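Local coordinates for protein fatty acyl CoA synthetase FADD13 (FATTY-ACYL-CoA SYNTHETASE) (Mycobacterium tuberculosis, PDB 3R44) that belongs to the ANL clan of acyl-CoA synthetase-like, AMP-binding enzymes and combines a large AMP-binding domain with a smaller C-terminal domain, at residues M15-W20 and H190-V195; A88-A93 and D161-E166; G168-L173 and L372-W377; F174-S179 and A316-C321. All coordinates share one frame; numbering follows the deposited sequence.

Interaction 1: residues M15-W20 and H190-V195; sequences MKNIGW and HTHESV. With HIS (histidine), chain B.
Ile18 and His192 make the hydrogen bond between the two segments. The backbone N of Ile18 donates to His192 ND1 over 2.9 Å, almost straight at 171°, and meets the ring edge only 4° out of its plane. Capping bonds start both helices. Asn17 caps helix 18-28, its OD1 accepting from Trp20 N at 3.0 Å and weakly from Gly19 N, while its ND2 is bonded to Cys167 O and Ala89 O. Thr191 and Ser194 form a capping box at the start of helix 192-205: Ser194 N donates to Thr191 OG1, and Thr191 N to Ser194 OG.

Packing fills the rest. The Asn17 amide lies beside the His192 ring and points the same way, planes 44° apart, with ND2 3.4 Å from CE1. Further along, Ile18 CD1 rests 3.7 Å from Val195 CG1. The bound histidine lies against both segments: Lys16 CG approaches its CA to 3.4 Å, and Glu193 CB comes equally near its O.

The first-turn N-H of Ile18, which has no preceding helical carbonyl to meet, is thus satisfied by an imidazole nitrogen, and the in-plane bond helps set the rotation of that ring.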
loop_
_atom_site.group_PDB
_atom_site.type_symbol
_atom_site.label_atom_id
_atom_site.label_comp_id
_atom_site.label_asym_id
_atom_site.label_seq_id
_atom_site.Cartn_x
_atom_site.Cartn_y
_atom_site.Cartn_z
ATOM N N MET A 15 -4.518 21.590 -16.793
ATOM C CA MET A 15 -5.462 21.779 -15.702
ATOM C C MET A 15 -5.706 20.458 -14.964
ATOM O O MET A 15 -6.161 20.454 -13.826
ATOM C CB MET A 15 -6.796 22.370 -16.209
ATOM C CG MET A 15 -6.780 23.876 -16.564
ATOM S SD MET A 15 -6.098 24.902 -15.255
ATOM C CE MET A 15 -4.561 25.219 -16.066
ATOM N N LYS A 16 -5.362 19.326 -15.603
ATOM C CA LYS A 16 -5.495 18.009 -15.007
ATOM C C LYS A 16 -4.109 17.392 -14.775
ATOM O O LYS A 16 -3.913 16.195 -14.962
ATOM C CB LYS A 16 -6.334 17.142 -15.939
ATOM C CG LYS A 16 -7.774 17.607 -16.020
ATOM C CD LYS A 16 -8.535 16.773 -17.083
ATOM C CE LYS A 16 -9.851 17.422 -17.461
ATOM N NZ LYS A 16 -10.675 17.716 -16.294
ATOM N N ASN A 17 -3.146 18.237 -14.414
ATOM C CA ASN A 17 -1.798 17.768 -14.165
ATOM C C ASN A 17 -1.466 17.890 -12.668
ATOM O O ASN A 17 -1.590 18.970 -12.066
ATOM C CB ASN A 17 -0.824 18.571 -15.044
ATOM C CG ASN A 17 0.580 18.143 -14.872
ATOM O OD1 ASN A 17 1.173 18.326 -13.817
ATOM N ND2 ASN A 17 1.142 17.569 -15.914
ATOM N N ILE A 18 -0.996 16.802 -12.070
ATOM C CA ILE A 18 -0.747 16.744 -10.644
ATOM C C ILE A 18 0.359 17.721 -10.249
ATOM O O ILE A 18 0.321 18.301 -9.159
ATOM C CB ILE A 18 -0.342 15.267 -10.241
ATOM C CG1 ILE A 18 -1.574 14.359 -10.359
ATOM C CG2 ILE A 18 0.267 15.230 -8.870
ATOM C CD1 ILE A 18 -2.684 14.653 -9.340
ATOM N N GLY A 19 1.354 17.909 -11.133
ATOM C CA GLY A 19 2.396 18.893 -10.924
ATOM C C GLY A 19 1.876 20.330 -10.977
ATOM O O GLY A 19 2.306 21.192 -10.200
ATOM N N TRP A 20 0.875 20.588 -11.806
ATOM C CA TRP A 20 0.243 21.919 -11.876
ATOM C C TRP A 20 -0.595 22.138 -10.650
ATOM O O TRP A 20 -0.690 23.265 -10.091
ATOM C CB TRP A 20 -0.626 22.075 -13.163
ATOM C CG TRP A 20 -0.900 23.478 -13.471
ATOM C CD1 TRP A 20 -2.085 24.123 -13.400
ATOM C CD2 TRP A 20 0.067 24.443 -13.906
ATOM N NE1 TRP A 20 -1.925 25.439 -13.741
ATOM C CE2 TRP A 20 -0.611 25.663 -14.066
ATOM C CE3 TRP A 20 1.443 24.388 -14.179
ATOM C CZ2 TRP A 20 0.041 26.829 -14.515
ATOM C CZ3 TRP A 20 2.097 25.558 -14.632
ATOM C CH2 TRP A 20 1.389 26.747 -14.803
ATOM N N HIS A 190 -0.503 4.096 -13.106
ATOM C CA HIS A 190 -1.449 5.154 -12.724
ATOM C C HIS A 190 -1.218 6.434 -13.527
ATOM O O HIS A 190 -0.149 6.676 -14.040
ATOM C CB HIS A 190 -1.432 5.408 -11.209
ATOM C CG HIS A 190 -2.164 4.357 -10.429
ATOM N ND1 HIS A 190 -3.543 4.282 -10.403
ATOM C CD2 HIS A 190 -1.715 3.265 -9.754
ATOM C CE1 HIS A 190 -3.904 3.206 -9.735
ATOM N NE2 HIS A 190 -2.816 2.576 -9.318
ATOM N N THR A 191 -2.250 7.252 -13.584
ATOM C CA THR A 191 -2.288 8.446 -14.388
ATOM C C THR A 191 -2.541 9.661 -13.469
ATOM O O THR A 191 -2.707 9.533 -12.222
ATOM C CB THR A 191 -3.430 8.368 -15.394
ATOM O OG1 THR A 191 -4.672 8.238 -14.658
ATOM C CG2 THR A 191 -3.188 7.197 -16.428
ATOM N N HIS A 192 -2.449 10.856 -14.060
ATOM C CA HIS A 192 -2.727 12.072 -13.320
ATOM C C HIS A 192 -4.193 11.957 -12.825
ATOM O O HIS A 192 -4.509 12.318 -11.700
ATOM C CB HIS A 192 -2.549 13.338 -14.155
ATOM C CG HIS A 192 -1.126 13.624 -14.532
ATOM N ND1 HIS A 192 -0.358 14.596 -13.919
ATOM C CD2 HIS A 192 -0.287 12.950 -15.351
ATOM C CE1 HIS A 192 0.870 14.559 -14.411
ATOM N NE2 HIS A 192 0.932 13.597 -15.318
ATOM N N GLU A 193 -5.075 11.454 -13.664
ATOM C CA GLU A 193 -6.479 11.307 -13.308
ATOM C C GLU A 193 -6.689 10.342 -12.163
ATOM O O GLU A 193 -7.467 10.642 -11.274
ATOM C CB GLU A 193 -7.316 10.850 -14.512
ATOM C CG GLU A 193 -8.738 10.380 -14.174
ATOM C CD GLU A 193 -9.537 9.992 -15.437
ATOM O OE1 GLU A 193 -9.285 8.901 -15.984
ATOM O OE2 GLU A 193 -10.372 10.782 -15.920
ATOM N N SER A 194 -6.045 9.167 -12.200
ATOM C CA SER A 194 -6.272 8.189 -11.117
ATOM C C SER A 194 -5.732 8.640 -9.781
ATOM O O SER A 194 -6.324 8.448 -8.752
ATOM C CB SER A 194 -5.863 6.752 -11.581
ATOM O OG SER A 194 -4.451 6.619 -11.809
ATOM N N VAL A 195 -4.583 9.292 -9.811
ATOM C CA VAL A 195 -3.935 9.804 -8.655
ATOM C C VAL A 195 -4.780 10.932 -8.051
ATOM O O VAL A 195 -5.008 11.004 -6.832
ATOM C CB VAL A 195 -2.498 10.317 -9.108
ATOM C CG1 VAL A 195 -1.876 11.247 -8.168
ATOM C CG2 VAL A 195 -1.599 9.109 -9.382
HETATM N N HIS B . -10.765 15.707 -13.275
HETATM C CA HIS B . -9.308 15.901 -13.468
HETATM C C HIS B . -8.604 14.563 -13.533
HETATM O O HIS B . -7.927 14.168 -14.486
HETATM C CB HIS B . -8.769 16.779 -12.319
HETATM C CG HIS B . -7.294 16.700 -12.101
HETATM N ND1 HIS B . -6.599 17.717 -11.466
HETATM C CD2 HIS B . -6.372 15.745 -12.416
HETATM C CE1 HIS B . -5.317 17.382 -11.393
HETATM N NE2 HIS B . -5.156 16.189 -11.950
HETATM O OXT HIS B . -8.706 13.805 -12.573
#

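Interaction 2: residues A88-A93 and D161-E166; sequences AAKLGA and DEPAVE
The end of helix 79-91, where Lys90 and Leu91 lie, is met by the irregular segment 161-166, part of the loop that runs between helix 148-157 and strand 172-178. Lys90 and Glu162 form a salt bridge, with NZ donating to OE1 over 2.6 Å on the syn side, the side of the other carboxylate oxygen. The two side chains cross at about a right angle. The lysine chain is extended until its last torsion, where chi4 of -103° swings NZ aside, and on the other side the glutamate bends at chi2 (70°). Both charged groups have further partners on helix 46-62: Lys90 NZ donates to Asn50 OD1, and Glu162 OE2 accepts from Asn50 ND2 and Asn54 ND2.

The helix itself closes in a Schellman motif at Gly92, which has positive phi. Ala93 N bonds back to Ala88 O at 2.9 Å, and Gly92 N to Ala89 O at 3.2 Å. Just before this turn, the carbonyl of Lys90 faces the other segment, and Val165 CG2 packs 3.4 Å from Lys90 O while also nearing the lysine CB.

Pro163 carries the apolar part of the contact, next to the salt bridge. Its CD lies 4.0 Å from Lys90 CD, across the aliphatic stem of the lysine, and its CG approaches Lys90 CB. At the CB corner of the pyrrolidine, Leu91 brings its CD2 up to the ring although its CB starts off away from the loop; CD2 stops 4.2 Å from Pro163 CB, the two side chains again crossing at about a right angle.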
loop_
_atom_site.group_PDB
_atom_site.type_symbol
_atom_site.label_atom_id
_atom_site.label_comp_id
_atom_site.label_asym_id
_atom_site.label_seq_id
_atom_site.Cartn_x
_atom_site.Cartn_y
_atom_site.Cartn_z
ATOM N N ALA A 88 8.668 15.276 -12.355
ATOM C CA ALA A 88 8.287 14.360 -13.447
ATOM C C ALA A 88 6.840 14.586 -13.929
ATOM O O ALA A 88 6.602 14.602 -15.160
ATOM C CB ALA A 88 8.472 12.868 -13.027
ATOM N N ALA A 89 5.913 14.753 -12.981
ATOM C CA ALA A 89 4.500 15.060 -13.295
ATOM C C ALA A 89 4.354 16.289 -14.227
ATOM O O ALA A 89 3.649 16.255 -15.239
ATOM C CB ALA A 89 3.674 15.227 -11.994
ATOM N N LYS A 90 5.067 17.369 -13.916
ATOM C CA LYS A 90 5.026 18.583 -14.729
ATOM C C LYS A 90 5.525 18.343 -16.147
ATOM O O LYS A 90 5.048 18.989 -17.074
ATOM C CB LYS A 90 5.854 19.696 -14.104
ATOM C CG LYS A 90 5.250 20.203 -12.762
ATOM C CD LYS A 90 6.210 21.270 -12.189
ATOM C CE LYS A 90 5.857 21.643 -10.765
ATOM N NZ LYS A 90 5.193 22.893 -10.836
ATOM N N LEU A 91 6.490 17.438 -16.307
ATOM C CA LEU A 91 7.032 17.064 -17.630
ATOM C C LEU A 91 6.272 16.016 -18.413
ATOM O O LEU A 91 6.569 15.794 -19.612
ATOM C CB LEU A 91 8.478 16.545 -17.460
ATOM C CG LEU A 91 9.511 17.510 -16.894
ATOM C CD1 LEU A 91 10.829 16.782 -16.692
ATOM C CD2 LEU A 91 9.723 18.682 -17.832
ATOM N N GLY A 92 5.301 15.362 -17.798
ATOM C CA GLY A 92 4.565 14.261 -18.424
ATOM C C GLY A 92 5.377 12.967 -18.392
ATOM O O GLY A 92 5.062 11.990 -19.079
ATOM N N ALA A 93 6.426 12.976 -17.590
ATOM C CA ALA A 93 7.219 11.791 -17.281
ATOM C C ALA A 93 6.560 10.856 -16.264
ATOM O O ALA A 93 5.597 11.199 -15.570
ATOM C CB ALA A 93 8.726 12.173 -16.844
ATOM N N ASP A 161 12.387 27.357 -13.217
ATOM C CA ASP A 161 11.420 27.757 -14.250
ATOM C C ASP A 161 10.236 26.821 -14.198
ATOM O O ASP A 161 10.406 25.625 -14.164
ATOM C CB ASP A 161 12.022 27.595 -15.666
ATOM C CG ASP A 161 13.249 28.502 -15.941
ATOM O OD1 ASP A 161 13.284 29.635 -15.404
ATOM O OD2 ASP A 161 14.162 28.086 -16.741
ATOM N N GLU A 162 9.030 27.336 -14.283
ATOM C CA GLU A 162 7.900 26.458 -14.412
ATOM C C GLU A 162 7.904 25.847 -15.843
ATOM O O GLU A 162 7.905 26.608 -16.814
ATOM C CB GLU A 162 6.657 27.302 -14.122
ATOM C CG GLU A 162 5.410 26.563 -13.902
ATOM C CD GLU A 162 5.381 25.808 -12.616
ATOM O OE1 GLU A 162 4.998 24.628 -12.759
ATOM O OE2 GLU A 162 5.699 26.373 -11.481
ATOM N N PRO A 163 7.975 24.512 -15.993
ATOM C CA PRO A 163 7.924 23.975 -17.363
ATOM C C PRO A 163 6.602 24.238 -18.092
ATOM O O PRO A 163 5.558 24.377 -17.463
ATOM C CB PRO A 163 8.063 22.452 -17.160
ATOM C CG PRO A 163 8.579 22.306 -15.726
ATOM C CD PRO A 163 8.005 23.440 -14.989
ATOM N N ALA A 164 6.648 24.256 -19.410
ATOM C CA ALA A 164 5.429 24.248 -20.194
ATOM C C ALA A 164 4.775 22.910 -19.851
ATOM O O ALA A 164 5.326 21.841 -20.121
ATOM C CB ALA A 164 5.753 24.351 -21.700
ATOM N N VAL A 165 3.648 22.940 -19.171
ATOM C CA VAL A 165 3.016 21.690 -18.784
ATOM C C VAL A 165 1.868 21.510 -19.760
ATOM O O VAL A 165 0.984 22.386 -19.851
ATOM C CB VAL A 165 2.506 21.735 -17.316
ATOM C CG1 VAL A 165 1.752 20.470 -16.956
ATOM C CG2 VAL A 165 3.637 21.946 -16.358
ATOM N N GLU A 166 1.906 20.461 -20.565
ATOM C CA GLU A 166 0.867 20.269 -21.626
ATOM C C GLU A 166 0.412 18.808 -21.687
ATOM O O GLU A 166 0.103 18.258 -22.752
ATOM C CB GLU A 166 1.374 20.736 -22.976
ATOM C CG GLU A 166 2.605 19.984 -23.513
ATOM C CD GLU A 166 3.474 20.839 -24.442
ATOM O OE1 GLU A 166 3.670 22.060 -24.169
ATOM O OE2 GLU A 166 3.978 20.264 -25.434
#

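Interaction 3: residues G168-L173 and L372-W377; sequences GGDDNL and LLKEYW
Lys374 reaches over to Asp170 and Asn172, and its ammonium group carries the polar chemistry. NZ donates to Asp170 O at 2.9 Å, nearly along the C=O axis, and to Asn172 OD1 at 2.8 Å, where it stands above the carbonyl plane, 41° out of it. The chain bends at chi3 (-80°), which places CE beside both acceptors. The Asp170 carboxylate makes only a long salt bridge, OD2 lying 4.0 Å from NZ, and probably attracts the ammonium less strongly, while OD1 touches Lys374 CE at 3.4 Å.

A water continues the polar line. It accepts from Asn172 ND2 at 2.8 Å and donates to Glu375 OE2 at the same length, so the asparagine amide uses its oxygen for the lysine and its nitrogen for the water. Packing adds an edge contact, with ND2 3.9 Å from Trp377 CZ3 in the indole plane, and amide and ring planes 73° apart.

The acceptor carbonyl belongs to a type II' beta turn from Gly168 to Asp171, closed by Asp171 N to Gly168 O; Gly169 takes the positive phi usual at its second position. The turn leads into strand 172-178, an outer strand of a three-stranded antiparallel sheet whose other outer strand, about 375-376, is weakly bonded.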
loop_
_atom_site.group_PDB
_atom_site.type_symbol
_atom_site.label_atom_id
_atom_site.label_comp_id
_atom_site.label_asym_id
_atom_site.label_seq_id
_atom_site.Cartn_x
_atom_site.Cartn_y
_atom_site.Cartn_z
ATOM N N GLY A 168 -1.493 15.638 -18.954
ATOM C CA GLY A 168 -2.228 15.377 -17.739
ATOM C C GLY A 168 -3.387 14.468 -18.020
ATOM O O GLY A 168 -3.381 13.748 -18.989
ATOM N N GLY A 169 -4.379 14.467 -17.160
ATOM C CA GLY A 169 -5.535 13.606 -17.380
ATOM C C GLY A 169 -5.161 12.136 -17.384
ATOM O O GLY A 169 -4.541 11.634 -16.452
ATOM N N ASP A 170 -5.506 11.477 -18.470
ATOM C CA ASP A 170 -5.240 10.078 -18.665
ATOM C C ASP A 170 -3.786 9.788 -19.066
ATOM O O ASP A 170 -3.443 8.649 -19.303
ATOM C CB ASP A 170 -6.182 9.567 -19.776
ATOM C CG ASP A 170 -6.097 8.087 -19.969
ATOM O OD1 ASP A 170 -6.111 7.370 -18.942
ATOM O OD2 ASP A 170 -6.034 7.627 -21.150
ATOM N N ASP A 171 -2.924 10.794 -19.160
ATOM C CA ASP A 171 -1.513 10.535 -19.335
ATOM C C ASP A 171 -0.887 9.744 -18.159
ATOM O O ASP A 171 -1.168 10.014 -16.987
ATOM C CB ASP A 171 -0.750 11.839 -19.572
ATOM C CG ASP A 171 -1.105 12.476 -20.907
ATOM O OD1 ASP A 171 -1.576 11.744 -21.809
ATOM O OD2 ASP A 171 -0.898 13.687 -21.029
ATOM N N ASN A 172 -0.025 8.785 -18.490
ATOM C CA ASN A 172 0.678 8.045 -17.468
ATOM C C ASN A 172 1.469 8.930 -16.557
ATOM O O ASN A 172 2.111 9.891 -17.017
ATOM C CB ASN A 172 1.660 7.032 -18.013
ATOM C CG ASN A 172 1.024 5.996 -18.843
ATOM O OD1 ASN A 172 -0.181 5.785 -18.744
ATOM N ND2 ASN A 172 1.832 5.338 -19.699
ATOM N N LEU A 173 1.482 8.562 -15.282
ATOM C CA LEU A 173 2.171 9.308 -14.243
ATOM C C LEU A 173 3.129 8.440 -13.415
ATOM O O LEU A 173 4.193 8.903 -13.011
ATOM C CB LEU A 173 1.152 9.977 -13.283
ATOM C CG LEU A 173 1.709 10.754 -12.072
ATOM C CD1 LEU A 173 2.793 11.774 -12.486
ATOM C CD2 LEU A 173 0.640 11.445 -11.227
ATOM N N LEU A 372 -8.760 3.609 -10.313
ATOM C CA LEU A 372 -8.177 2.362 -10.805
ATOM C C LEU A 372 -7.073 2.600 -11.793
ATOM O O LEU A 372 -7.063 3.555 -12.576
ATOM C CB LEU A 372 -9.238 1.465 -11.438
ATOM C CG LEU A 372 -10.242 0.930 -10.436
ATOM C CD1 LEU A 372 -11.388 0.241 -11.189
ATOM C CD2 LEU A 372 -9.613 -0.010 -9.427
ATOM N N LEU A 373 -6.153 1.668 -11.791
ATOM C CA LEU A 373 -5.088 1.636 -12.777
ATOM C C LEU A 373 -5.600 1.730 -14.202
ATOM O O LEU A 373 -6.712 1.261 -14.553
ATOM C CB LEU A 373 -4.214 0.352 -12.619
ATOM C CG LEU A 373 -4.766 -0.928 -13.288
ATOM C CD1 LEU A 373 -3.755 -2.047 -13.195
ATOM C CD2 LEU A 373 -6.147 -1.426 -12.704
ATOM N N LYS A 374 -4.784 2.325 -15.031
ATOM C CA LYS A 374 -5.047 2.351 -16.455
ATOM C C LYS A 374 -4.842 0.965 -17.075
ATOM O O LYS A 374 -5.636 0.504 -17.927
ATOM C CB LYS A 374 -4.129 3.356 -17.160
ATOM C CG LYS A 374 -4.221 3.254 -18.694
ATOM C CD LYS A 374 -3.103 4.015 -19.418
ATOM C CE LYS A 374 -3.386 5.464 -19.503
ATOM N NZ LYS A 374 -2.394 6.172 -20.396
ATOM N N GLU A 375 -3.755 0.323 -16.680
ATOM C CA GLU A 375 -3.373 -0.960 -17.244
ATOM C C GLU A 375 -2.217 -1.529 -16.420
ATOM O O GLU A 375 -1.590 -0.804 -15.642
ATOM C CB GLU A 375 -2.906 -0.754 -18.669
ATOM C CG GLU A 375 -1.572 -0.018 -18.758
ATOM C CD GLU A 375 -1.276 0.568 -20.136
ATOM O OE1 GLU A 375 -2.198 0.735 -20.953
ATOM O OE2 GLU A 375 -0.089 0.895 -20.364
ATOM N N TYR A 376 -1.938 -2.808 -16.598
ATOM C CA TYR A 376 -0.647 -3.337 -16.188
ATOM C C TYR A 376 0.339 -3.091 -17.320
ATOM O O TYR A 376 0.020 -3.307 -18.489
ATOM C CB TYR A 376 -0.757 -4.824 -15.893
ATOM C CG TYR A 376 -1.589 -5.206 -14.717
ATOM C CD1 TYR A 376 -1.182 -4.879 -13.411
ATOM C CD2 TYR A 376 -2.791 -5.936 -14.886
ATOM C CE1 TYR A 376 -1.935 -5.253 -12.341
ATOM C CE2 TYR A 376 -3.534 -6.320 -13.808
ATOM C CZ TYR A 376 -3.107 -5.981 -12.551
ATOM O OH TYR A 376 -3.838 -6.341 -11.464
ATOM N N TRP A 377 1.511 -2.572 -16.972
ATOM C CA TRP A 377 2.457 -2.117 -17.945
ATOM C C TRP A 377 2.884 -3.217 -18.927
ATOM O O TRP A 377 3.358 -4.269 -18.496
ATOM C CB TRP A 377 3.675 -1.558 -17.212
ATOM C CG TRP A 377 4.774 -1.038 -18.105
ATOM C CD1 TRP A 377 5.971 -1.611 -18.281
ATOM C CD2 TRP A 377 4.816 0.195 -18.855
ATOM N NE1 TRP A 377 6.732 -0.888 -19.135
ATOM C CE2 TRP A 377 6.067 0.256 -19.470
ATOM C CE3 TRP A 377 3.920 1.241 -19.057
ATOM C CZ2 TRP A 377 6.427 1.289 -20.351
ATOM C CZ3 TRP A 377 4.281 2.291 -19.894
ATOM C CH2 TRP A 377 5.513 2.324 -20.513
HETATM O O HOH W 1 0.872 3.349 -21.393
#

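Interaction 4: residues F174-S179 and A316-C321; sequences FIMYTS and ALTESC
The Phe174 ring takes Cys321 at its edge: SG lies 3.8 Å from CZ and 5.1 Å from the ring centroid, 80° off the normal, a sulfur-aromatic contact made at the ring edge, close to its plane. Met176 CB, on the same strand, also sits at the edge and in plane, and the ring of His190 meets that of Phe174 with the planes about 35° apart. The strand ends in the first residues of the A3 sequence motif (YTSG...) of the adenylate-forming family, Tyr177 and Thr178, and segment 316-321 holds most of the A5 motif (YALTE), so the strand running up to one signature motif packs on the loop that holds the other.

Beyond the aromatic end the contact is methyl and hydroxyl packing. Thr318 directs CG2, anti to its backbone N, at Met176, ending 3.9 Å from CB. Thr178 and Thr318 slide past each other in opposite directions, their OG1 atoms 4.0 Å apart. Thr178 CG2 lies 3.8 Å from Glu319 OE2, an oxygen whose hydrogen-bond partner is Tyr376 OH.

A polar link between the segments passes through a water, which stands 3.0 Å from Thr178 OG1 and donates a 2.6 Å hydrogen bond to Glu319 OE1.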
loop_
_atom_site.group_PDB
_atom_site.type_symbol
_atom_site.label_atom_id
_atom_site.label_comp_id
_atom_site.label_asym_id
_atom_site.label_seq_id
_atom_site.Cartn_x
_atom_site.Cartn_y
_atom_site.Cartn_z
ATOM N N PHE A 174 2.710 7.258 -13.015
ATOM C CA PHE A 174 3.651 6.392 -12.300
ATOM C C PHE A 174 3.405 4.944 -12.587
ATOM O O PHE A 174 2.268 4.581 -12.986
ATOM C CB PHE A 174 3.796 6.741 -10.813
ATOM C CG PHE A 174 2.623 6.401 -9.956
ATOM C CD1 PHE A 174 2.510 5.131 -9.411
ATOM C CD2 PHE A 174 1.698 7.352 -9.605
ATOM C CE1 PHE A 174 1.403 4.762 -8.584
ATOM C CE2 PHE A 174 0.620 7.017 -8.766
ATOM C CZ PHE A 174 0.480 5.727 -8.240
ATOM N N ILE A 175 4.445 4.131 -12.367
ATOM C CA ILE A 175 4.304 2.686 -12.409
ATOM C C ILE A 175 4.811 2.139 -11.099
ATOM O O ILE A 175 5.942 2.390 -10.717
ATOM C CB ILE A 175 5.097 2.025 -13.551
ATOM C CG1 ILE A 175 4.788 2.606 -14.922
ATOM C CG2 ILE A 175 4.790 0.534 -13.609
ATOM C CD1 ILE A 175 5.856 2.389 -15.978
ATOM N N MET A 176 3.953 1.420 -10.412
ATOM C CA MET A 176 4.306 0.809 -9.174
ATOM C C MET A 176 4.191 -0.698 -9.280
ATOM O O MET A 176 3.153 -1.262 -9.718
ATOM C CB MET A 176 3.445 1.380 -8.018
ATOM C CG MET A 176 3.715 2.916 -7.718
ATOM S SD MET A 176 3.671 3.308 -5.944
ATOM C CE MET A 176 3.164 1.753 -5.352
ATOM N N TYR A 177 5.242 -1.392 -8.885
ATOM C CA TYR A 177 5.257 -2.874 -9.050
ATOM C C TYR A 177 4.567 -3.646 -7.890
ATOM O O TYR A 177 4.729 -3.311 -6.725
ATOM C CB TYR A 177 6.695 -3.355 -9.374
ATOM C CG TYR A 177 6.967 -3.095 -10.824
ATOM C CD1 TYR A 177 7.206 -1.792 -11.273
ATOM C CD2 TYR A 177 6.887 -4.107 -11.745
ATOM C CE1 TYR A 177 7.409 -1.519 -12.590
ATOM C CE2 TYR A 177 7.122 -3.852 -13.102
ATOM C CZ TYR A 177 7.362 -2.552 -13.515
ATOM O OH TYR A 177 7.553 -2.292 -14.838
ATOM N N THR A 178 3.752 -4.641 -8.222
ATOM C CA THR A 178 3.055 -5.456 -7.208
ATOM C C THR A 178 3.208 -6.942 -7.580
ATOM O O THR A 178 3.206 -7.299 -8.783
ATOM C CB THR A 178 1.544 -5.069 -7.117
ATOM O OG1 THR A 178 0.943 -5.663 -5.944
ATOM C CG2 THR A 178 0.795 -5.519 -8.360
ATOM N N SER A 179 3.347 -7.825 -6.591
ATOM C CA SER A 179 3.618 -9.255 -6.923
ATOM C C SER A 179 2.417 -10.149 -6.623
ATOM O O SER A 179 1.333 -9.622 -6.320
ATOM C CB SER A 179 4.857 -9.752 -6.204
ATOM O OG SER A 179 4.586 -9.911 -4.818
ATOM N N ALA A 316 -7.261 -1.144 0.477
ATOM C CA ALA A 316 -6.851 -0.594 -0.838
ATOM C C ALA A 316 -5.806 -1.530 -1.410
ATOM O O ALA A 316 -5.303 -2.394 -0.675
ATOM C CB ALA A 316 -6.281 0.797 -0.653
ATOM N N LEU A 317 -5.441 -1.323 -2.671
ATOM C CA LEU A 317 -4.487 -2.160 -3.374
ATOM C C LEU A 317 -3.621 -1.191 -4.108
ATOM O O LEU A 317 -4.048 -0.080 -4.369
ATOM C CB LEU A 317 -5.185 -3.040 -4.410
ATOM C CG LEU A 317 -6.195 -4.081 -3.979
ATOM C CD1 LEU A 317 -6.423 -5.021 -5.191
ATOM C CD2 LEU A 317 -5.636 -4.861 -2.792
ATOM N N THR A 318 -2.477 -1.626 -4.574
ATOM C CA THR A 318 -1.750 -0.861 -5.585
ATOM C C THR A 318 -2.592 -0.448 -6.800
ATOM O O THR A 318 -2.545 0.709 -7.207
ATOM C CB THR A 318 -0.452 -1.609 -5.980
ATOM O OG1 THR A 318 0.276 -1.865 -4.764
ATOM C CG2 THR A 318 0.413 -0.774 -6.905
ATOM N N GLU A 319 -3.396 -1.374 -7.309
ATOM C CA GLU A 319 -4.267 -1.160 -8.467
ATOM C C GLU A 319 -5.336 -0.096 -8.237
ATOM O O GLU A 319 -5.884 0.436 -9.187
ATOM C CB GLU A 319 -4.918 -2.474 -8.866
ATOM C CG GLU A 319 -3.931 -3.450 -9.513
ATOM C CD GLU A 319 -3.336 -4.474 -8.527
ATOM O OE1 GLU A 319 -3.132 -4.147 -7.302
ATOM O OE2 GLU A 319 -2.975 -5.585 -9.020
ATOM N N SER A 320 -5.674 0.162 -6.979
ATOM C CA SER A 320 -6.663 1.206 -6.634
ATOM C C SER A 320 -6.055 2.494 -6.114
ATOM O O SER A 320 -6.739 3.355 -5.568
ATOM C CB SER A 320 -7.682 0.646 -5.665
ATOM O OG SER A 320 -7.106 0.511 -4.406
ATOM N N CYS A 321 -4.752 2.642 -6.327
ATOM C CA CYS A 321 -3.991 3.832 -5.939
ATOM C C CYS A 321 -4.121 4.176 -4.494
ATOM O O CYS A 321 -4.158 5.366 -4.141
ATOM C CB CYS A 321 -4.428 5.061 -6.734
ATOM S SG CYS A 321 -3.138 6.227 -7.067
HETATM O O HOH W 2 -2.002 -5.724 -5.624
#

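Interactions 1 and 4 are largely buried, interaction 2 is partly so, and interaction 3 lies at the surface. Their chemistry differs accordingly: imidazole-to-backbone hydrogen bonding and apolar packing in interaction 1, sulfur-aromatic and methyl packing with one bridging water in interaction 4, and lysine-centred ionic or polar contacts in interactions 2 and 3. Strand 172-178 is shared by interactions 3 and 4, and its neighbour 186-191 runs into interaction 1; His190 O accepts from Leu173 N, and His190 NE2 bonds to Thr318 O. Interaction 2 stands at the edge of this group, touching interaction 1 through Asn17 and Ala89. Interactions 3 and 4 meet at Tyr376 and Glu319.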